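Local structure of USG-1 protein homolog (Pseudomonas aeruginosa, 2HJS) at residues Glu79-His84 against Val95-Gly100; Ala101-Val106 against Leu127-Cys132; Leu138-Ala143 against Val318-Ala323; Arg265-Asp268 against Gly272-Trp275. The protein probably works as an NAD- or NADP-dependent dehydrogenase acting on aldehyde or oxo groups, as a dimeric homolog of aspartate-semialdehyde dehydrogenase. All coordinates share one frame; numbering follows the deposited sequence.

Overall arrangement
Contacts 1 and 2 belong to the nucleotide-binding part of the chain, and contact 4 to the dimerisation domain; the centres of contacts 1 and 4 are about 32 Å apart, on opposite sides of the chain's centre. Strands 94-97 and 127-129 are neighbours in one sheet, so contacts 1 and 2, with centres about 8 Å apart, share backbone hydrogen bonds. Contact 3 stands between, near the chain's centre, and touches all the others: Ala-322 meets Leu-98 and Ser-130, while Glu-140 and Val-141 meet Ile-273 and Leu-267 of contact 4. Dioxane molecules, probably from crystallisation, lie beside Glu-103 of contact 2 and Lys-320 of contact 3.

Contact 1: Glu79-His84 against Val95-Gly100; sequences EVSRAH and VIDLSG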
loop_
_atom_site.group_PDB
_atom_site.type_symbol
_atom_site.label_atom_id
_atom_site.label_comp_id
_atom_site.label_asym_id
_atom_site.label_seq_id
_atom_site.Cartn_x
_atom_site.Cartn_y
_atom_site.Cartn_z
ATOM N N GLU A 79 16.124 21.769 10.069
ATOM C CA GLU A 79 16.805 22.646 11.023
ATOM C C GLU A 79 17.805 23.602 10.345
ATOM O O GLU A 79 17.965 24.759 10.760
ATOM C CB GLU A 79 17.451 21.856 12.170
ATOM C CG GLU A 79 18.478 20.800 11.740
ATOM C CD GLU A 79 19.478 20.459 12.855
ATOM O OE1 GLU A 79 20.715 20.495 12.576
ATOM O OE2 GLU A 79 19.032 20.182 14.008
ATOM N N VAL A 80 18.462 23.115 9.294
ATOM C CA VAL A 80 19.346 23.963 8.487
ATOM C C VAL A 80 18.553 25.109 7.814
ATOM O O VAL A 80 19.003 26.247 7.800
ATOM C CB VAL A 80 20.185 23.140 7.471
ATOM C CG1 VAL A 80 21.058 24.054 6.618
ATOM C CG2 VAL A 80 21.047 22.112 8.201
ATOM N N SER A 81 17.383 24.789 7.269
ATOM C CA SER A 81 16.510 25.803 6.691
ATOM C C SER A 81 16.076 26.848 7.729
ATOM O O SER A 81 16.150 28.044 7.464
ATOM C CB SER A 81 15.282 25.156 6.062
ATOM O OG SER A 81 14.392 26.151 5.587
ATOM N N ARG A 82 15.626 26.390 8.898
ATOM C CA ARG A 82 15.204 27.290 9.987
ATOM C C ARG A 82 16.327 28.233 10.392
ATOM O O ARG A 82 16.097 29.416 10.655
ATOM C CB ARG A 82 14.779 26.500 11.222
ATOM C CG ARG A 82 13.412 25.858 11.137
ATOM C CD ARG A 82 13.054 25.201 12.468
ATOM N NE ARG A 82 12.666 23.826 12.228
ATOM C CZ ARG A 82 13.295 22.759 12.709
ATOM N NH1 ARG A 82 14.341 22.887 13.512
ATOM N NH2 ARG A 82 12.843 21.555 12.391
ATOM N N ALA A 83 17.543 27.695 10.430
ATOM C CA ALA A 83 18.707 28.453 10.848
ATOM C C ALA A 83 19.187 29.438 9.784
ATOM O O ALA A 83 19.782 30.467 10.125
ATOM C CB ALA A 83 19.830 27.516 11.273
ATOM N N HIS A 84 18.930 29.152 8.506
ATOM C CA HIS A 84 19.552 29.949 7.435
ATOM C C HIS A 84 18.662 30.524 6.326
ATOM O O HIS A 84 19.075 31.475 5.688
ATOM C CB HIS A 84 20.700 29.172 6.767
ATOM C CG HIS A 84 21.827 28.834 7.691
ATOM N ND1 HIS A 84 22.787 29.752 8.064
ATOM C CD2 HIS A 84 22.154 27.674 8.305
ATOM C CE1 HIS A 84 23.649 29.173 8.880
ATOM N NE2 HIS A 84 23.289 27.912 9.038
ATOM N N VAL A 95 15.353 31.993 -2.293
ATOM C CA VAL A 95 15.502 30.676 -1.686
ATOM C C VAL A 95 14.419 29.758 -2.151
ATOM O O VAL A 95 13.229 30.110 -2.115
ATOM C CB VAL A 95 15.517 30.772 -0.144
ATOM C CG1 VAL A 95 15.543 29.389 0.498
ATOM C CG2 VAL A 95 16.710 31.584 0.314
ATOM N N ILE A 96 14.817 28.566 -2.579
ATOM C CA ILE A 96 13.861 27.489 -2.762
ATOM C C ILE A 96 14.163 26.406 -1.722
ATOM O O ILE A 96 15.214 25.764 -1.785
ATOM C CB ILE A 96 13.894 26.916 -4.185
ATOM C CG1 ILE A 96 13.411 27.965 -5.189
ATOM C CG2 ILE A 96 13.009 25.642 -4.308
ATOM C CD1 ILE A 96 13.951 27.689 -6.567
ATOM N N ASP A 97 13.251 26.224 -0.766
ATOM C CA ASP A 97 13.480 25.321 0.346
ATOM C C ASP A 97 12.707 24.016 0.164
ATOM O O ASP A 97 11.492 24.024 0.129
ATOM C CB ASP A 97 13.045 25.996 1.652
ATOM C CG ASP A 97 13.190 25.080 2.880
ATOM O OD1 ASP A 97 13.974 24.098 2.831
ATOM O OD2 ASP A 97 12.500 25.339 3.900
ATOM N N LEU A 98 13.415 22.897 0.054
ATOM C CA LEU A 98 12.768 21.624 -0.205
ATOM C C LEU A 98 12.294 20.927 1.092
ATOM O O LEU A 98 11.625 19.923 1.024
ATOM C CB LEU A 98 13.688 20.704 -1.007
ATOM C CG LEU A 98 14.027 21.087 -2.481
ATOM C CD1 LEU A 98 15.037 22.279 -2.657
ATOM C CD2 LEU A 98 14.588 19.908 -3.180
ATOM N N SER A 99 12.645 21.469 2.256
ATOM C CA SER A 99 12.379 20.798 3.529
ATOM C C SER A 99 10.996 21.156 4.070
ATOM O O SER A 99 10.507 20.522 4.986
ATOM C CB SER A 99 13.439 21.189 4.548
ATOM O OG SER A 99 13.266 22.538 4.912
ATOM N N GLY A 100 10.379 22.190 3.503
ATOM C CA GLY A 100 9.081 22.682 3.996
ATOM C C GLY A 100 9.082 23.319 5.382
ATOM O O GLY A 100 8.008 23.555 5.964
#
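Asp-97 OD2 takes a hydrogen bond from Ser-81 OG at 2.7 Å, the donor coming from well above the carboxylate plane, 68° out of it; Ala-101 N adds a weak bond to the same oxygen. Ser-81 is modelled in two conformers, so this bond describes one of them. The other oxygen, OD1, is gripped twice from within its own segment. Ser-99 OG donates to the syn lone pair of Asp-97 OD1 at 2.7 Å, while Ser-99 N reaches Asp-97 OD1 at 3.0 Å from above the plane, closing an Asx turn. Aspartate suits the place because one short carboxylate can accept from the turn that follows it and from the helix across. These parts are the helix and second strand of a beta-alpha-beta unit, strand 71-74, helix 78-90 and strand 94-97, in the Rossmann-type NAD-binding domain. Helix and strand come close at Ser-81, whose small side chain allows a CA-CA separation of 7.0 Å from Asp-97. The hydroxyl reaches the carboxylate because OG stands opposite the backbone N about the CA-CB bond (chi1 176°). Ser-81 CB lies 3.5 Å from Ser-99 OG, so the helix also touches the turn by a carbon. Farther back on the strand, Val-95 packs on Ala-85 and Ala-88 of the same helix.

Contact 2: Ala101-Val106 against Leu127-Cys132; sequences ALEPSV and LLSSPC
Leu-102 opens the contact between the loop that follows strand 94-97 and strand 127-129, the outermost strand on this side of the Rossmann-type sheet within the chain. Its backbone N donates at 2.9 Å to a water, which in turn donates to Ser-129 OG at 2.6 Å, so the water joins residues 101-106 to 127-132, which share no direct hydrogen bond. The leucine's CD1 meets Leu-127 CD2 at 4.3 Å, a loose apolar touch suited to a branched side chain that also packs on Ala-85 of helix 78-90. Glu-103 comes next and lies alongside Ser-129. With CG anti to the carbonyl carbon (chi1 -78°) and the chain extended beyond it, its CG passes 3.4 Å from Ser-129 OG and its OE2 rests 3.4 Å from Ser-129 CB. Glutamate suits the place because its long aliphatic stem can lie against the serine while the carboxylate is carried past it, close to the like-charged Glu-221. The serine hydroxyl is committed to Ala-107 O, so it serves the loop's continuation as well as the water. A cis peptide bond before Pro-104 turns the chain, and Val-106 then returns to the strand. Beta-branched and compact, Val-106 fits over the end of Leu-127, the two side chains crossing obliquely with Val-106 CG1 set 3.7 Å from Leu-127 CD2.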
loop_
_atom_site.group_PDB
_atom_site.type_symbol
_atom_site.label_atom_id
_atom_site.label_comp_id
_atom_site.label_asym_id
_atom_site.label_seq_id
_atom_site.Cartn_x
_atom_site.Cartn_y
_atom_site.Cartn_z
ATOM N N ALA A 101 10.277 23.621 5.903
ATOM C CA ALA A 101 10.451 24.060 7.290
ATOM C C ALA A 101 9.708 25.344 7.610
ATOM O O ALA A 101 9.376 25.578 8.767
ATOM C CB ALA A 101 11.927 24.236 7.611
ATOM N N LEU A 102 9.462 26.172 6.592
ATOM C CA LEU A 102 8.900 27.517 6.788
ATOM C C LEU A 102 7.505 27.696 6.184
ATOM O O LEU A 102 7.016 28.834 6.023
ATOM C CB LEU A 102 9.859 28.578 6.249
ATOM C CG LEU A 102 11.272 28.513 6.835
ATOM C CD1 LEU A 102 12.171 29.388 6.041
ATOM C CD2 LEU A 102 11.304 28.901 8.326
ATOM N N GLU A 103 6.892 26.565 5.838
ATOM C CA GLU A 103 5.501 26.503 5.437
ATOM C C GLU A 103 4.592 26.816 6.631
ATOM O O GLU A 103 5.008 26.663 7.788
ATOM C CB GLU A 103 5.160 25.103 4.887
ATOM C CG GLU A 103 5.642 24.899 3.459
ATOM C CD GLU A 103 5.512 23.461 2.964
ATOM O OE1 GLU A 103 5.105 22.540 3.733
ATOM O OE2 GLU A 103 5.835 23.246 1.778
ATOM N N PRO A 104 3.345 27.242 6.357
ATOM C CA PRO A 104 2.811 27.492 5.014
ATOM C C PRO A 104 2.877 28.936 4.494
ATOM O O PRO A 104 2.647 29.153 3.305
ATOM C CB PRO A 104 1.345 27.088 5.170
ATOM C CG PRO A 104 1.010 27.478 6.613
ATOM C CD PRO A 104 2.318 27.431 7.401
ATOM N N SER A 105 3.181 29.907 5.355
ATOM C CA SER A 105 3.014 31.302 4.974
ATOM C C SER A 105 4.314 32.045 4.681
ATOM O O SER A 105 4.353 32.868 3.765
ATOM C CB SER A 105 2.180 32.060 6.013
ATOM O OG SER A 105 2.898 32.243 7.217
ATOM N N VAL A 106 5.365 31.763 5.452
ATOM C CA VAL A 106 6.655 32.417 5.249
ATOM C C VAL A 106 7.254 31.980 3.915
ATOM O O VAL A 106 7.710 32.830 3.140
ATOM C CB VAL A 106 7.641 32.219 6.436
ATOM C CG1 VAL A 106 9.013 32.804 6.093
ATOM C CG2 VAL A 106 7.106 32.909 7.697
ATOM N N LEU A 127 11.165 33.622 -1.370
ATOM C CA LEU A 127 11.375 32.560 -0.405
ATOM C C LEU A 127 10.214 31.580 -0.517
ATOM O O LEU A 127 9.097 31.843 -0.050
ATOM C CB LEU A 127 11.551 33.130 1.009
ATOM C CG LEU A 127 11.545 32.139 2.183
ATOM C CD1 LEU A 127 12.616 31.050 2.029
ATOM C CD2 LEU A 127 11.702 32.872 3.512
ATOM N N LEU A 128 10.479 30.454 -1.177
ATOM C CA LEU A 128 9.428 29.534 -1.573
ATOM C C LEU A 128 9.787 28.165 -1.098
ATOM O O LEU A 128 10.967 27.864 -0.921
ATOM C CB LEU A 128 9.310 29.487 -3.097
ATOM C CG LEU A 128 9.226 30.858 -3.773
ATOM C CD1 LEU A 128 9.612 30.747 -5.228
ATOM C CD2 LEU A 128 7.838 31.454 -3.582
ATOM N N SER A 129 8.764 27.328 -0.916
ATOM C CA SER A 129 8.978 25.920 -0.625
ATOM C C SER A 129 8.727 25.091 -1.878
ATOM O O SER A 129 7.795 25.345 -2.646
ATOM C CB SER A 129 8.060 25.432 0.515
ATOM O OG SER A 129 8.387 26.072 1.740
ATOM N N SER A 130 9.553 24.091 -2.084
ATOM C CA SER A 130 9.204 23.073 -3.059
ATOM C C SER A 130 8.651 21.870 -2.262
ATOM O O SER A 130 9.304 21.411 -1.330
ATOM C CB SER A 130 10.432 22.739 -3.906
ATOM O OG SER A 130 10.083 22.030 -5.067
ATOM N N PRO A 131 7.448 21.352 -2.628
ATOM C CA PRO A 131 6.731 20.330 -1.842
ATOM C C PRO A 131 7.518 19.032 -1.620
ATOM O O PRO A 131 8.447 18.709 -2.381
ATOM C CB PRO A 131 5.470 20.025 -2.683
ATOM C CG PRO A 131 5.363 21.148 -3.650
ATOM C CD PRO A 131 6.732 21.697 -3.871
ATOM N N CYS A 132 7.130 18.287 -0.589
ATOM C CA CYS A 132 7.665 16.934 -0.418
ATOM C C CYS A 132 7.285 16.098 -1.650
ATOM O O CYS A 132 6.324 16.426 -2.344
ATOM C CB CYS A 132 7.149 16.297 0.872
ATOM S SG CYS A 132 5.434 15.868 0.844
HETATM O O HOH W 1 10.014 26.016 3.779
#

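Contact 3: Leu138-Ala143 against Val318-Ala323; sequences LCEVLA and VRKGAA
A salt bridge joins Glu-140 to Lys-320. Their side chains approach from opposite directions, and Lys-320 NZ donates at 2.8 Å to Glu-140 OE2, which accepts through its syn lone pair, on the side of the other carboxylate oxygen. NZ is 3.4 Å from Glu-140 OE1, so the ammonium group favours one oxygen instead of sitting evenly between them. Long, flexible side chains suit a place where the helices stand well apart: the nearest CA atoms, those of Glu-140 and Gly-321, are 9.2 Å from each other. Glu-140 spans its share in an extended form, whereas Lys-320 bends at chi2 (60°) and again at chi4 (-70°) to bring NZ round to the carboxylate.

Further hydrogen bonds satisfy this buried pair. Lys-320 NZ also binds Asp-292 O and Thr-294 OG1, and Glu-140 OE1 binds the same threonine hydroxyl, which thereby touches both charges. Such a setting would be expected to favour the charged forms of both residues. The bridge links helix 133-145, which lies against strand 308-315 of the dimerisation domain's sheet, with helix 317-336, which runs from that strand to pack against the Rossmann-type sheet, where it meets Ile-96.

Backbone bonding shapes the second helix. Ala-323 N donates to Val-318 O at 3.1 Å, five residues back, giving a wider pi-type turn that includes Lys-320.

No apolar pair accompanies the bridge; Lys-320 CE comes within 3.4 Å of Glu-140 OE2 as the carbon that carries NZ. A dioxane molecule, probably from crystallisation, sits beside the lysine.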
loop_
_atom_site.group_PDB
_atom_site.type_symbol
_atom_site.label_atom_id
_atom_site.label_comp_id
_atom_site.label_asym_id
_atom_site.label_seq_id
_atom_site.Cartn_x
_atom_site.Cartn_y
_atom_site.Cartn_z
ATOM N N LEU A 138 1.471 13.627 -6.439
ATOM C CA LEU A 138 0.021 13.679 -6.436
ATOM C C LEU A 138 -0.468 14.892 -7.253
ATOM O O LEU A 138 -1.288 14.742 -8.168
ATOM C CB LEU A 138 -0.517 13.786 -5.012
ATOM C CG LEU A 138 -2.046 13.734 -4.867
ATOM C CD1 LEU A 138 -2.622 12.434 -5.431
ATOM C CD2 LEU A 138 -2.480 13.918 -3.396
ATOM N N CYS A 139 0.035 16.082 -6.910
ATOM C CA CYS A 139 -0.512 17.332 -7.469
ATOM C C CYS A 139 -0.198 17.485 -8.932
ATOM O O CYS A 139 -1.006 18.025 -9.683
ATOM C CB CYS A 139 -0.032 18.565 -6.686
ATOM S SG CYS A 139 -0.776 18.648 -5.042
ATOM N N GLU A 140 0.965 16.997 -9.333
ATOM C CA GLU A 140 1.347 17.044 -10.721
ATOM C C GLU A 140 0.357 16.276 -11.589
ATOM O O GLU A 140 0.085 16.675 -12.711
ATOM C CB GLU A 140 2.757 16.459 -10.906
ATOM C CG GLU A 140 3.114 16.155 -12.348
ATOM C CD GLU A 140 4.474 15.482 -12.479
ATOM O OE1 GLU A 140 4.907 14.839 -11.487
ATOM O OE2 GLU A 140 5.106 15.597 -13.567
ATOM N N VAL A 141 -0.158 15.164 -11.067
ATOM C CA VAL A 141 -1.080 14.319 -11.806
ATOM C C VAL A 141 -2.507 14.869 -11.724
ATOM O O VAL A 141 -3.222 14.877 -12.715
ATOM C CB VAL A 141 -1.022 12.859 -11.281
ATOM C CG1 VAL A 141 -2.173 12.005 -11.872
ATOM C CG2 VAL A 141 0.353 12.257 -11.598
ATOM N N LEU A 142 -2.904 15.345 -10.553
ATOM C CA LEU A 142 -4.257 15.878 -10.354
ATOM C C LEU A 142 -4.535 17.213 -11.036
ATOM O O LEU A 142 -5.640 17.426 -11.542
ATOM C CB LEU A 142 -4.525 16.063 -8.874
ATOM C CG LEU A 142 -5.286 14.962 -8.161
ATOM C CD1 LEU A 142 -4.932 13.565 -8.649
ATOM C CD2 LEU A 142 -5.006 15.124 -6.676
ATOM N N ALA A 143 -3.555 18.120 -11.020
ATOM C CA ALA A 143 -3.762 19.457 -11.585
ATOM C C ALA A 143 -4.417 19.431 -12.987
ATOM O O ALA A 143 -5.467 20.050 -13.179
ATOM C CB ALA A 143 -2.468 20.279 -11.590
ATOM N N VAL A 318 13.364 11.012 -5.190
ATOM C CA VAL A 318 14.579 11.810 -5.083
ATOM C C VAL A 318 14.810 12.747 -6.284
ATOM O O VAL A 318 14.876 13.973 -6.127
ATOM C CB VAL A 318 15.800 10.916 -4.816
ATOM C CG1 VAL A 318 17.109 11.736 -4.877
ATOM C CG2 VAL A 318 15.645 10.233 -3.438
ATOM N N ARG A 319 14.925 12.153 -7.469
ATOM C CA ARG A 319 15.226 12.877 -8.698
ATOM C C ARG A 319 14.044 13.742 -9.152
ATOM O O ARG A 319 14.244 14.899 -9.513
ATOM C CB ARG A 319 15.585 11.892 -9.804
ATOM C CG ARG A 319 15.961 12.572 -11.132
ATOM C CD ARG A 319 16.024 11.559 -12.267
ATOM N NE ARG A 319 16.231 12.211 -13.563
ATOM C CZ ARG A 319 17.417 12.594 -14.052
ATOM N NH1 ARG A 319 18.529 12.385 -13.360
ATOM N NH2 ARG A 319 17.490 13.193 -15.241
ATOM N N LYS A 320 12.831 13.164 -9.154
ATOM C CA LYS A 320 11.662 13.828 -9.721
ATOM C C LYS A 320 10.833 14.620 -8.688
ATOM O O LYS A 320 10.758 15.832 -8.774
ATOM C CB LYS A 320 10.765 12.838 -10.489
ATOM C CG LYS A 320 9.399 13.439 -10.918
ATOM C CD LYS A 320 9.610 14.680 -11.859
ATOM C CE LYS A 320 8.302 15.213 -12.441
ATOM N NZ LYS A 320 7.651 14.324 -13.452
ATOM N N GLY A 321 10.217 13.941 -7.721
ATOM C CA GLY A 321 9.315 14.606 -6.781
ATOM C C GLY A 321 9.986 15.770 -6.079
ATOM O O GLY A 321 9.452 16.879 -6.073
ATOM N N ALA A 322 11.182 15.540 -5.541
ATOM C CA ALA A 322 11.922 16.596 -4.853
ATOM C C ALA A 322 12.774 17.444 -5.817
ATOM O O ALA A 322 12.433 18.614 -6.085
ATOM C CB ALA A 322 12.778 16.009 -3.752
ATOM N N ALA A 323 13.861 16.866 -6.339
ATOM C CA ALA A 323 14.906 17.646 -7.039
ATOM C C ALA A 323 14.491 18.331 -8.348
ATOM O O ALA A 323 14.750 19.528 -8.540
ATOM C CB ALA A 323 16.186 16.789 -7.265
#

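Contact 4: Arg265-Asp268 against Gly272-Trp275; sequences RVLD and GIEW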
loop_
_atom_site.group_PDB
_atom_site.type_symbol
_atom_site.label_atom_id
_atom_site.label_comp_id
_atom_site.label_asym_id
_atom_site.label_seq_id
_atom_site.Cartn_x
_atom_site.Cartn_y
_atom_site.Cartn_z
ATOM N N ARG A 265 -6.486 10.534 -21.896
ATOM C CA ARG A 265 -6.064 11.487 -22.929
ATOM C C ARG A 265 -5.265 12.674 -22.324
ATOM O O ARG A 265 -4.202 13.051 -22.838
ATOM C CB ARG A 265 -7.282 11.942 -23.751
ATOM C CG ARG A 265 -6.982 12.680 -25.029
ATOM C CD ARG A 265 -8.296 13.005 -25.830
ATOM N NE ARG A 265 -9.039 11.811 -26.247
ATOM C CZ ARG A 265 -10.263 11.446 -25.829
ATOM N NH1 ARG A 265 -10.967 12.174 -24.980
ATOM N NH2 ARG A 265 -10.813 10.331 -26.296
ATOM N N VAL A 266 -5.761 13.239 -21.225
ATOM C CA VAL A 266 -5.137 14.391 -20.589
ATOM C C VAL A 266 -3.761 14.024 -20.055
ATOM O O VAL A 266 -2.799 14.778 -20.227
ATOM C CB VAL A 266 -5.992 14.935 -19.407
ATOM C CG1 VAL A 266 -5.214 15.986 -18.600
ATOM C CG2 VAL A 266 -7.250 15.558 -19.914
ATOM N N LEU A 267 -3.696 12.876 -19.382
ATOM C CA LEU A 267 -2.465 12.336 -18.806
ATOM C C LEU A 267 -1.463 12.012 -19.891
ATOM O O LEU A 267 -0.275 12.280 -19.750
ATOM C CB LEU A 267 -2.763 11.060 -18.013
ATOM C CG LEU A 267 -3.619 11.230 -16.754
ATOM C CD1 LEU A 267 -4.023 9.878 -16.206
ATOM C CD2 LEU A 267 -2.896 12.068 -15.706
ATOM N N ASP A 268 -1.954 11.429 -20.978
ATOM C CA ASP A 268 -1.103 11.139 -22.106
ATOM C C ASP A 268 -0.537 12.432 -22.728
ATOM O O ASP A 268 0.616 12.451 -23.128
ATOM C CB ASP A 268 -1.871 10.324 -23.141
ATOM C CG ASP A 268 -0.968 9.441 -23.982
ATOM O OD1 ASP A 268 0.204 9.206 -23.584
ATOM O OD2 ASP A 268 -1.454 8.966 -25.032
ATOM N N GLY A 272 5.876 15.369 -18.816
ATOM C CA GLY A 272 6.371 14.954 -17.516
ATOM C C GLY A 272 5.561 13.828 -16.905
ATOM O O GLY A 272 5.959 13.283 -15.870
ATOM N N ILE A 273 4.408 13.507 -17.514
ATOM C CA ILE A 273 3.583 12.378 -17.090
ATOM C C ILE A 273 3.631 11.331 -18.193
ATOM O O ILE A 273 3.482 11.658 -19.374
ATOM C CB ILE A 273 2.113 12.784 -16.823
ATOM C CG1 ILE A 273 1.993 13.631 -15.556
ATOM C CG2 ILE A 273 1.241 11.558 -16.652
ATOM C CD1 ILE A 273 0.602 14.283 -15.372
ATOM N N GLU A 274 3.859 10.078 -17.815
ATOM C CA GLU A 274 3.765 8.980 -18.770
ATOM C C GLU A 274 2.563 8.101 -18.427
ATOM O O GLU A 274 2.510 7.484 -17.359
ATOM C CB GLU A 274 5.071 8.179 -18.816
ATOM C CG GLU A 274 5.126 7.111 -19.919
ATOM C CD GLU A 274 4.868 7.652 -21.331
ATOM O OE1 GLU A 274 4.020 7.066 -22.036
ATOM O OE2 GLU A 274 5.509 8.645 -21.743
ATOM N N TRP A 275 1.579 8.082 -19.320
ATOM C CA TRP A 275 0.379 7.299 -19.102
ATOM C C TRP A 275 0.617 5.869 -19.565
ATOM O O TRP A 275 1.110 5.654 -20.652
ATOM C CB TRP A 275 -0.844 7.877 -19.826
ATOM C CG TRP A 275 -2.038 6.912 -19.739
ATOM C CD1 TRP A 275 -2.736 6.565 -18.600
ATOM C CD2 TRP A 275 -2.609 6.141 -20.807
ATOM N NE1 TRP A 275 -3.723 5.654 -18.913
ATOM C CE2 TRP A 275 -3.664 5.369 -20.252
ATOM C CE3 TRP A 275 -2.345 6.038 -22.183
ATOM C CZ2 TRP A 275 -4.448 4.507 -21.019
ATOM C CZ3 TRP A 275 -3.124 5.172 -22.947
ATOM C CH2 TRP A 275 -4.173 4.424 -22.361
HETATM O O HOH W 2 2.041 9.457 -21.937
HETATM O O HOH W 3 2.047 12.505 -21.105
#
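Helix 260-269 is followed through a short turn by strand 273-275, an outermost strand, within this chain, of the dimerisation domain's mixed sheet, and Leu-267 of the helix is held against Ile-273 and Trp-275 of the strand. These two residues lie on the strand face turned to the helix, while Glu-274 between them starts out away from it. Gly-272, just before the strand, has a positive phi (86°); at its backbone angles a side chain would be jammed against the preceding carbonyl O, so glycine is called for.

Leu-267 makes the apolar core of the contact. Its CB lies 4.1 Å from Trp-275 CB, and its CD2 meets Ile-273 CD1 at 4.2 Å, the two branched side chains set at a slant to one another. Leucine and isoleucine suit this buried side, where Leu-267 also packs on Val-296, Val-299 and Val-141. Ile-273 carries its CG2 anti to the backbone N, which brings that methyl within 3.5 Å of Leu-267 O, near the C-terminal end of the helix.

Asp-268 lies beside the tryptophan, its polar group suited to a margin that solvent reaches. The indole crosses the aspartate side chain at a slant, the planes 61° apart, with Asp-268 CG 4.1 Å from Trp-275 CE3. Trp-275 CB, closer in, lies 3.9 Å from Asp-268 N; this carbon and the ring give Leu-267 an apolar wall at the partly exposed edge. Two waters lie between helix end and strand, though some of their contacts are too short to be certain. One is sounder: a water that accepts from Trp-275 N at 3.0 Å and lies near Asp-268 OD1.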